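Local coordinates for protein probable transcriptional regulator (Pseudomonas aeruginosa, PDB 2FBI) that probably binds DNA as a dimeric transcriptional regulator of the MarR family, using a winged helix-turn-helix domain, at residues S23-S28 with E112-R117; Q38-R43 with A60-P65; D77-R82 with T97-Q102. All coordinates share one frame; numbering follows the deposited sequence.

Contact 1: residues S23-S28 with E112-R117; sequences SFFRPS and EKNYQR
The ring of Phe25 points its tip at the face of Tyr115, and beside this aromatic pair the amide of Asn114 reaches across to Ser28. Phe25 CZ stands over the centre of the tyrosine ring, 3.4 Å above its plane. The two planes meet at 51°, a tilted version of the edge-to-face arrangement. Along its flank Phe25 also packs CE1 against Asn114 CB at 3.5 Å, with its ring almost perpendicular to the amide. Asn114 suits this interior place because it offers both an aliphatic CB and a small polar end. With CG anti to the carbonyl carbon (chi1 -63°), its ND2 donates to Ser28 OG over 2.9 Å. The bond is bent, at 136°, and the hydroxyl lies somewhat out of the amide plane. The carbonyl O of Phe24 presses against Asn114 CG at 3.0 Å without forming a hydrogen bond.

Packing is looser on the outer side. The ring of Phe24 meets the aliphatic base of Arg117, CD1 to CB 4.1 Å, while the exposed arginine chain extends away and NH1 makes a weak hydrogen bond to Asn114 OD1. A long side chain serves here, apolar at its root, with a charged end suited to an exposed position.

The backbone N of Leu10 of the second subunit is hydrogen-bonded to Tyr115 OH, and Thr11 of the same neighbouring subunit packs on Phe25. Within the chain, the contact sets the start of helix 26-32 against the long helix 98-122, where Ile118 adds to the cover of both phenylalanines and Met111 touches Ser28.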
# COMPACT_ATOMS: atom_id res chain seq x y z
N SER A 23 -4.17 -11.76 0.95
CA SER A 23 -3.98 -13.20 1.16
C SER A 23 -5.00 -14.04 0.34
O SER A 23 -4.73 -15.18 0.00
CB SER A 23 -3.98 -13.58 2.64
OG SER A 23 -4.95 -12.86 3.36
N PHE A 24 -6.13 -13.44 -0.03
CA PHE A 24 -7.09 -14.11 -0.94
C PHE A 24 -6.66 -14.18 -2.39
O PHE A 24 -7.14 -15.04 -3.11
CB PHE A 24 -8.45 -13.50 -0.78
CG PHE A 24 -9.06 -13.78 0.55
CD1 PHE A 24 -9.92 -14.88 0.73
CD2 PHE A 24 -8.78 -12.97 1.63
CE1 PHE A 24 -10.49 -15.14 1.97
CE2 PHE A 24 -9.35 -13.23 2.87
CZ PHE A 24 -10.20 -14.33 3.03
N PHE A 25 -5.75 -13.30 -2.84
CA PHE A 25 -5.32 -13.34 -4.22
C PHE A 25 -3.90 -13.81 -4.42
O PHE A 25 -3.54 -14.15 -5.54
CB PHE A 25 -5.53 -11.97 -4.98
CG PHE A 25 -6.92 -11.35 -4.75
CD1 PHE A 25 -8.02 -11.76 -5.54
CD2 PHE A 25 -7.11 -10.42 -3.76
CE1 PHE A 25 -9.29 -11.28 -5.28
CE2 PHE A 25 -8.39 -9.91 -3.51
CZ PHE A 25 -9.47 -10.35 -4.30
N ARG A 26 -3.04 -13.75 -3.41
CA ARG A 26 -1.61 -14.00 -3.78
C ARG A 26 -1.40 -15.43 -4.30
O ARG A 26 -0.65 -15.63 -5.27
CB ARG A 26 -0.62 -13.64 -2.67
CG ARG A 26 -0.32 -12.13 -2.59
CD ARG A 26 0.92 -11.82 -1.78
NE ARG A 26 1.05 -10.38 -1.60
CZ ARG A 26 0.74 -9.72 -0.49
NH1 ARG A 26 0.88 -8.39 -0.45
NH2 ARG A 26 0.29 -10.36 0.58
N PRO A 27 -2.11 -16.41 -3.72
CA PRO A 27 -1.95 -17.79 -4.26
C PRO A 27 -2.29 -17.93 -5.70
O PRO A 27 -1.48 -18.47 -6.45
CB PRO A 27 -2.83 -18.62 -3.34
CG PRO A 27 -2.83 -17.89 -2.09
CD PRO A 27 -2.97 -16.44 -2.53
N SER A 28 -3.41 -17.37 -6.17
CA SER A 28 -3.67 -17.47 -7.63
C SER A 28 -2.65 -16.73 -8.51
O SER A 28 -2.38 -17.15 -9.65
CB SER A 28 -5.08 -16.98 -7.99
OG SER A 28 -5.92 -17.08 -6.85
N GLU A 112 -12.45 -13.73 -9.51
CA GLU A 112 -13.87 -13.62 -9.13
C GLU A 112 -14.21 -14.53 -7.91
O GLU A 112 -14.83 -14.07 -6.94
CB GLU A 112 -14.76 -13.88 -10.35
CG GLU A 112 -16.31 -13.98 -10.13
CD GLU A 112 -16.93 -12.74 -9.48
OE1 GLU A 112 -16.63 -11.62 -9.96
OE2 GLU A 112 -17.71 -12.89 -8.49
N LYS A 113 -13.73 -15.77 -7.93
CA LYS A 113 -13.92 -16.70 -6.80
C LYS A 113 -13.30 -16.17 -5.51
O LYS A 113 -13.88 -16.32 -4.41
CB LYS A 113 -13.30 -18.06 -7.07
CG LYS A 113 -13.64 -18.67 -8.41
CD LYS A 113 -14.51 -19.90 -8.27
CE LYS A 113 -14.93 -20.45 -9.66
NZ LYS A 113 -13.77 -20.96 -10.46
N ASN A 114 -12.13 -15.54 -5.64
CA ASN A 114 -11.51 -14.95 -4.47
C ASN A 114 -12.27 -13.77 -3.93
O ASN A 114 -12.32 -13.56 -2.71
CB ASN A 114 -10.06 -14.63 -4.74
CG ASN A 114 -9.26 -15.88 -5.03
OD1 ASN A 114 -9.40 -16.88 -4.33
ND2 ASN A 114 -8.45 -15.85 -6.08
N TYR A 115 -12.92 -13.01 -4.83
CA TYR A 115 -13.83 -11.94 -4.38
C TYR A 115 -15.12 -12.48 -3.75
O TYR A 115 -15.62 -11.90 -2.80
CB TYR A 115 -14.18 -10.96 -5.53
CG TYR A 115 -13.20 -9.83 -5.62
CD1 TYR A 115 -12.32 -9.74 -6.69
CD2 TYR A 115 -13.08 -8.89 -4.55
CE1 TYR A 115 -11.38 -8.69 -6.76
CE2 TYR A 115 -12.14 -7.88 -4.61
CZ TYR A 115 -11.29 -7.78 -5.72
OH TYR A 115 -10.34 -6.78 -5.77
N GLN A 116 -15.66 -13.57 -4.28
CA GLN A 116 -16.78 -14.28 -3.63
C GLN A 116 -16.45 -14.74 -2.20
O GLN A 116 -17.26 -14.57 -1.29
CB GLN A 116 -17.29 -15.44 -4.51
CG GLN A 116 -18.02 -14.91 -5.76
CD GLN A 116 -18.17 -15.93 -6.94
OE1 GLN A 116 -17.42 -16.93 -7.05
NE2 GLN A 116 -19.13 -15.64 -7.83
N ARG A 117 -15.24 -15.25 -1.99
CA ARG A 117 -14.77 -15.60 -0.64
C ARG A 117 -14.70 -14.39 0.27
O ARG A 117 -15.06 -14.47 1.45
CB ARG A 117 -13.43 -16.30 -0.71
CG ARG A 117 -13.47 -17.66 -1.42
CD ARG A 117 -12.09 -18.38 -1.40
NE ARG A 117 -12.23 -19.75 -1.95
CZ ARG A 117 -11.87 -20.17 -3.18
NH1 ARG A 117 -11.30 -19.35 -4.08
NH2 ARG A 117 -12.06 -21.44 -3.52

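Contact 2: residues Q38-R43 with A60-P65; sequences QWRVIR and ACILRP
The turn of the helix-turn-helix motif, between helices 53-59 and 64-76, is held by Arg40, whose guanidinium grips two successive carbonyls, those of Ala60 and Cys61. NE donates to Ala60 O at 2.9 Å in a fairly straight bond (161°) that lies close to the guanidinium plane and nearly along the C=O axis. NH1 reaches Cys61 O at 2.8 Å, with that oxygen more tilted from the plane. A bend at chi3 (-61°) turns the guanidinium so that its NE and NH1 edge faces the turn. Arginine suits the place, since it carries several donors on one flat group and so can serve two successive carbonyls. Cys61 has the positive phi of a residue that ends helical geometry, and the two bonds span the point where the helix ends. Leu15 of the second subunit packs against Arg40.

Beside the polar grip lies a small apolar contact. Val41 CG2, anti to the carbonyl carbon, meets Ile62 CD1 at 3.4 Å, tighter than usual for two methyls, and approaches Ala60 CB at 4.1 Å. The short alanine lets the turn come close to the helix, while the longer isoleucine reaches back from the extended part of the turn.

Helix 36-48 thus supports the turn just ahead of helix 64-76, the probable recognition helix, with Leu74 of that helix packing on Val41.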
# COMPACT_ATOMS: atom_id res chain seq x y z
N GLN A 38 2.88 -6.44 -11.28
CA GLN A 38 2.48 -6.82 -12.62
C GLN A 38 0.96 -6.84 -12.81
O GLN A 38 0.49 -6.35 -13.80
CB GLN A 38 3.02 -8.23 -12.96
CG GLN A 38 4.52 -8.23 -13.29
CD GLN A 38 5.06 -9.65 -13.33
OE1 GLN A 38 4.46 -10.56 -12.77
NE2 GLN A 38 6.17 -9.85 -14.02
N TRP A 39 0.24 -7.48 -11.88
CA TRP A 39 -1.19 -7.68 -11.95
C TRP A 39 -1.92 -6.28 -11.88
O TRP A 39 -2.90 -6.07 -12.60
CB TRP A 39 -1.68 -8.60 -10.83
CG TRP A 39 -3.21 -8.87 -10.93
CD1 TRP A 39 -4.18 -8.54 -10.01
CD2 TRP A 39 -3.89 -9.44 -12.06
NE1 TRP A 39 -5.44 -8.91 -10.51
CE2 TRP A 39 -5.28 -9.46 -11.76
CE3 TRP A 39 -3.46 -9.95 -13.30
CZ2 TRP A 39 -6.24 -10.00 -12.64
CZ3 TRP A 39 -4.41 -10.45 -14.20
CH2 TRP A 39 -5.80 -10.46 -13.87
N ARG A 40 -1.43 -5.36 -11.01
CA ARG A 40 -1.96 -3.96 -10.99
C ARG A 40 -1.87 -3.27 -12.31
O ARG A 40 -2.79 -2.57 -12.72
CB ARG A 40 -1.29 -3.05 -9.92
CG ARG A 40 -1.57 -3.59 -8.53
CD ARG A 40 -1.45 -2.58 -7.36
NE ARG A 40 -0.12 -2.01 -7.21
CZ ARG A 40 0.91 -2.56 -6.56
NH1 ARG A 40 2.04 -1.87 -6.50
NH2 ARG A 40 0.83 -3.78 -5.99
N VAL A 41 -0.71 -3.36 -12.91
CA VAL A 41 -0.48 -2.84 -14.21
C VAL A 41 -1.43 -3.48 -15.27
O VAL A 41 -2.14 -2.79 -16.02
CB VAL A 41 1.02 -3.03 -14.58
CG1 VAL A 41 1.24 -2.71 -16.00
CG2 VAL A 41 1.89 -2.06 -13.74
N ILE A 42 -1.48 -4.80 -15.28
CA ILE A 42 -2.40 -5.50 -16.19
C ILE A 42 -3.85 -5.04 -15.96
O ILE A 42 -4.56 -4.70 -16.91
CB ILE A 42 -2.27 -7.05 -16.00
CG1 ILE A 42 -0.91 -7.50 -16.52
CG2 ILE A 42 -3.42 -7.77 -16.73
CD1 ILE A 42 -0.48 -8.91 -16.10
N ARG A 43 -4.27 -5.00 -14.70
CA ARG A 43 -5.61 -4.55 -14.35
C ARG A 43 -5.94 -3.15 -14.87
O ARG A 43 -7.05 -2.91 -15.35
CB ARG A 43 -5.81 -4.53 -12.83
CG ARG A 43 -6.01 -5.89 -12.17
CD ARG A 43 -7.41 -6.32 -12.41
NE ARG A 43 -8.23 -6.27 -11.22
CZ ARG A 43 -9.54 -6.04 -11.21
NH1 ARG A 43 -10.18 -6.07 -10.08
NH2 ARG A 43 -10.20 -5.74 -12.33
N ALA A 60 -1.40 2.89 -11.02
CA ALA A 60 -1.08 1.52 -10.65
C ALA A 60 -0.38 1.48 -9.35
O ALA A 60 -0.12 0.38 -8.83
CB ALA A 60 -0.19 0.84 -11.71
N CYS A 61 -0.06 2.67 -8.83
CA CYS A 61 0.59 2.80 -7.56
C CYS A 61 1.87 1.94 -7.56
O CYS A 61 1.99 0.93 -6.83
CB CYS A 61 -0.39 2.40 -6.44
SG CYS A 61 -1.71 3.64 -6.16
N ILE A 62 2.81 2.34 -8.43
CA ILE A 62 4.17 1.80 -8.49
C ILE A 62 5.17 2.98 -8.49
O ILE A 62 4.90 4.03 -9.09
CB ILE A 62 4.30 0.83 -9.71
CG1 ILE A 62 3.42 -0.41 -9.46
CG2 ILE A 62 5.74 0.42 -9.94
CD1 ILE A 62 3.13 -1.30 -10.64
N LEU A 63 6.29 2.84 -7.78
CA LEU A 63 7.32 3.90 -7.77
C LEU A 63 8.16 3.84 -9.03
O LEU A 63 8.52 2.73 -9.46
CB LEU A 63 8.22 3.78 -6.53
CG LEU A 63 7.60 4.31 -5.23
CD1 LEU A 63 8.53 3.93 -4.05
CD2 LEU A 63 7.33 5.83 -5.27
N ARG A 64 8.51 5.00 -9.61
CA ARG A 64 9.10 4.98 -10.98
C ARG A 64 10.34 4.11 -11.24
O ARG A 64 10.52 3.63 -12.36
CB ARG A 64 9.19 6.37 -11.66
CG ARG A 64 10.21 7.40 -11.16
CD ARG A 64 9.93 8.80 -11.83
NE ARG A 64 8.51 9.20 -11.77
CZ ARG A 64 8.01 10.30 -11.18
NH1 ARG A 64 8.80 11.19 -10.58
NH2 ARG A 64 6.69 10.50 -11.20
N PRO A 65 11.21 3.92 -10.21
CA PRO A 65 12.34 3.03 -10.50
C PRO A 65 11.92 1.57 -10.64
O PRO A 65 12.50 0.85 -11.46
CB PRO A 65 13.28 3.23 -9.29
CG PRO A 65 12.74 4.45 -8.55
CD PRO A 65 11.28 4.47 -8.84

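Contact 3: residues D77-R82 with T97-Q102; sequences DGIVRR and TEKGQQ
Thr97, at the N-cap of helix 98-122, turns its side chain toward the backbone of residues 78-81 and uses both its hydroxyl and its methyl. OG1 takes the crowded position between the backbone N and the carbonyl carbon (chi1 55°), from which it accepts the N-H of Gly100 at 3.0 Å, the classic capping bond. The same hydroxyl donates to Gly78 O; the modelled 2.4 Å between OG1 and that oxygen is very short, and the exact length is doubtful. CG2, anti to the carbonyl carbon, lies along the strand backbone, 3.5 Å from Val80 C. Threonine fits because one CB carries both the capping oxygen and a methyl for packing.

The backbone of Thr97 adds a nearly linear bond (173°), N to Ile79 O at 2.8 Å, with the donor above the carbonyl plane. In the first turn of the helix, Gly100, having no side chain, lets its CA come 3.6 Å from Ile79 O in a CA-H...O contact. Glycine also suits position 78, where phi is positive in the Schellman motif that ends helix 64-76.

Lys99 is stretched out from CG, which is anti to the backbone N (chi1 179°), and its length brings NZ to Asp77 O at 2.9 Å. On the way, CE passes Ile79 CD1 at 4.1 Å, the two chains crossing at about a right angle.

NZ therefore binds the main-chain oxygen, with the Asp77 carboxylate more distant. The C-terminal end of helix 64-76 would be expected to attract the ammonium, and carbonyls just after that helix receive donors from the start of helix 98-122.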
# COMPACT_ATOMS: atom_id res chain seq x y z
N ASP A 77 8.00 -10.66 -21.71
CA ASP A 77 7.06 -11.79 -21.67
C ASP A 77 5.92 -11.73 -22.66
O ASP A 77 5.07 -12.60 -22.65
CB ASP A 77 6.54 -12.01 -20.25
CG ASP A 77 7.63 -12.44 -19.32
OD1 ASP A 77 8.71 -12.82 -19.83
OD2 ASP A 77 7.43 -12.42 -18.09
N GLY A 78 5.90 -10.72 -23.51
CA GLY A 78 4.85 -10.56 -24.47
C GLY A 78 3.50 -10.09 -23.93
O GLY A 78 2.50 -10.16 -24.66
N ILE A 79 3.44 -9.60 -22.68
CA ILE A 79 2.20 -9.13 -22.03
C ILE A 79 1.77 -7.70 -22.41
O ILE A 79 0.56 -7.41 -22.63
CB ILE A 79 2.28 -9.26 -20.50
CG1 ILE A 79 2.70 -10.68 -20.08
CG2 ILE A 79 0.99 -8.81 -19.82
CD1 ILE A 79 1.74 -11.76 -20.46
N VAL A 80 2.76 -6.80 -22.47
CA VAL A 80 2.51 -5.44 -22.91
C VAL A 80 3.40 -5.06 -24.12
O VAL A 80 4.41 -5.69 -24.36
CB VAL A 80 2.76 -4.44 -21.72
CG1 VAL A 80 1.94 -4.85 -20.48
CG2 VAL A 80 4.30 -4.34 -21.40
N ARG A 81 2.97 -4.04 -24.86
CA ARG A 81 3.70 -3.36 -25.94
C ARG A 81 3.95 -1.88 -25.52
O ARG A 81 3.09 -1.26 -24.92
CB ARG A 81 2.83 -3.37 -27.20
CG ARG A 81 3.48 -2.75 -28.47
CD ARG A 81 2.42 -2.61 -29.60
NE ARG A 81 1.86 -3.92 -29.81
CZ ARG A 81 2.52 -4.93 -30.38
NH1 ARG A 81 3.75 -4.73 -30.85
NH2 ARG A 81 1.94 -6.15 -30.50
N ARG A 82 5.11 -1.33 -25.87
CA ARG A 82 5.47 0.08 -25.59
C ARG A 82 5.74 0.75 -26.89
O ARG A 82 6.38 0.16 -27.75
CB ARG A 82 6.69 0.18 -24.68
CG ARG A 82 6.36 -0.08 -23.24
CD ARG A 82 7.53 0.17 -22.27
NE ARG A 82 8.74 -0.60 -22.55
CZ ARG A 82 9.84 -0.58 -21.79
NH1 ARG A 82 9.91 0.18 -20.68
NH2 ARG A 82 10.89 -1.35 -22.13
N THR A 97 -0.91 -6.61 -24.82
CA THR A 97 -0.91 -7.34 -26.10
C THR A 97 -2.11 -8.33 -26.11
O THR A 97 -2.77 -8.52 -25.06
CB THR A 97 0.33 -8.18 -26.24
OG1 THR A 97 0.39 -9.02 -25.10
CG2 THR A 97 1.69 -7.26 -26.24
N GLU A 98 -2.37 -9.00 -27.25
CA GLU A 98 -3.44 -10.04 -27.30
C GLU A 98 -3.11 -11.10 -26.28
O GLU A 98 -3.99 -11.60 -25.57
CB GLU A 98 -3.61 -10.67 -28.70
CG GLU A 98 -4.01 -9.61 -29.75
CD GLU A 98 -3.95 -10.17 -31.21
OE1 GLU A 98 -4.07 -11.40 -31.39
OE2 GLU A 98 -3.81 -9.39 -32.19
N LYS A 99 -1.84 -11.42 -26.16
CA LYS A 99 -1.46 -12.37 -25.16
C LYS A 99 -1.74 -11.89 -23.71
O LYS A 99 -2.19 -12.66 -22.83
CB LYS A 99 0.01 -12.76 -25.39
CG LYS A 99 0.51 -13.74 -24.35
CD LYS A 99 2.04 -13.90 -24.47
CE LYS A 99 2.60 -14.65 -23.27
NZ LYS A 99 4.02 -15.12 -23.60
N GLY A 100 -1.49 -10.59 -23.45
CA GLY A 100 -1.78 -10.04 -22.12
C GLY A 100 -3.26 -9.99 -21.83
O GLY A 100 -3.68 -10.25 -20.73
N GLN A 101 -4.07 -9.67 -22.85
CA GLN A 101 -5.54 -9.66 -22.68
C GLN A 101 -6.09 -11.04 -22.35
O GLN A 101 -6.97 -11.18 -21.51
CB GLN A 101 -6.19 -9.12 -23.95
CG GLN A 101 -5.89 -7.63 -24.26
CD GLN A 101 -6.70 -6.68 -23.38
OE1 GLN A 101 -7.35 -7.11 -22.44
NE2 GLN A 101 -6.66 -5.40 -23.69
N GLN A 102 -5.50 -12.08 -22.94
CA GLN A 102 -5.96 -13.47 -22.72
C GLN A 102 -5.47 -13.96 -21.37
O GLN A 102 -6.13 -14.73 -20.70
CB GLN A 102 -5.46 -14.40 -23.85
CG GLN A 102 -6.05 -15.84 -23.77
CD GLN A 102 -7.58 -15.88 -23.89
OE1 GLN A 102 -8.21 -15.06 -24.54
NE2 GLN A 102 -8.16 -16.88 -23.28

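In the fold
From the N terminus the chain passes helix 10-22 and enters contact 1, whose second half comes only at 112-117, so its loop takes in the helix-turn-helix and the two strands of the probable wing. Within that loop contact 2 closes first, returning the turn at 60-65 to helix 36-48. Contact 3 opens after helix 64-76 and closes across the two wing strands at the start of helix 98-122. Contacts 2 and 3 follow in series, and touch where Ile42 packs on Ile79. Contacts 1 and 3 share helix 98-122, their centres about 23 Å apart, so this helix runs from the wing to the side where contact 1, like contact 2, meets the second subunit.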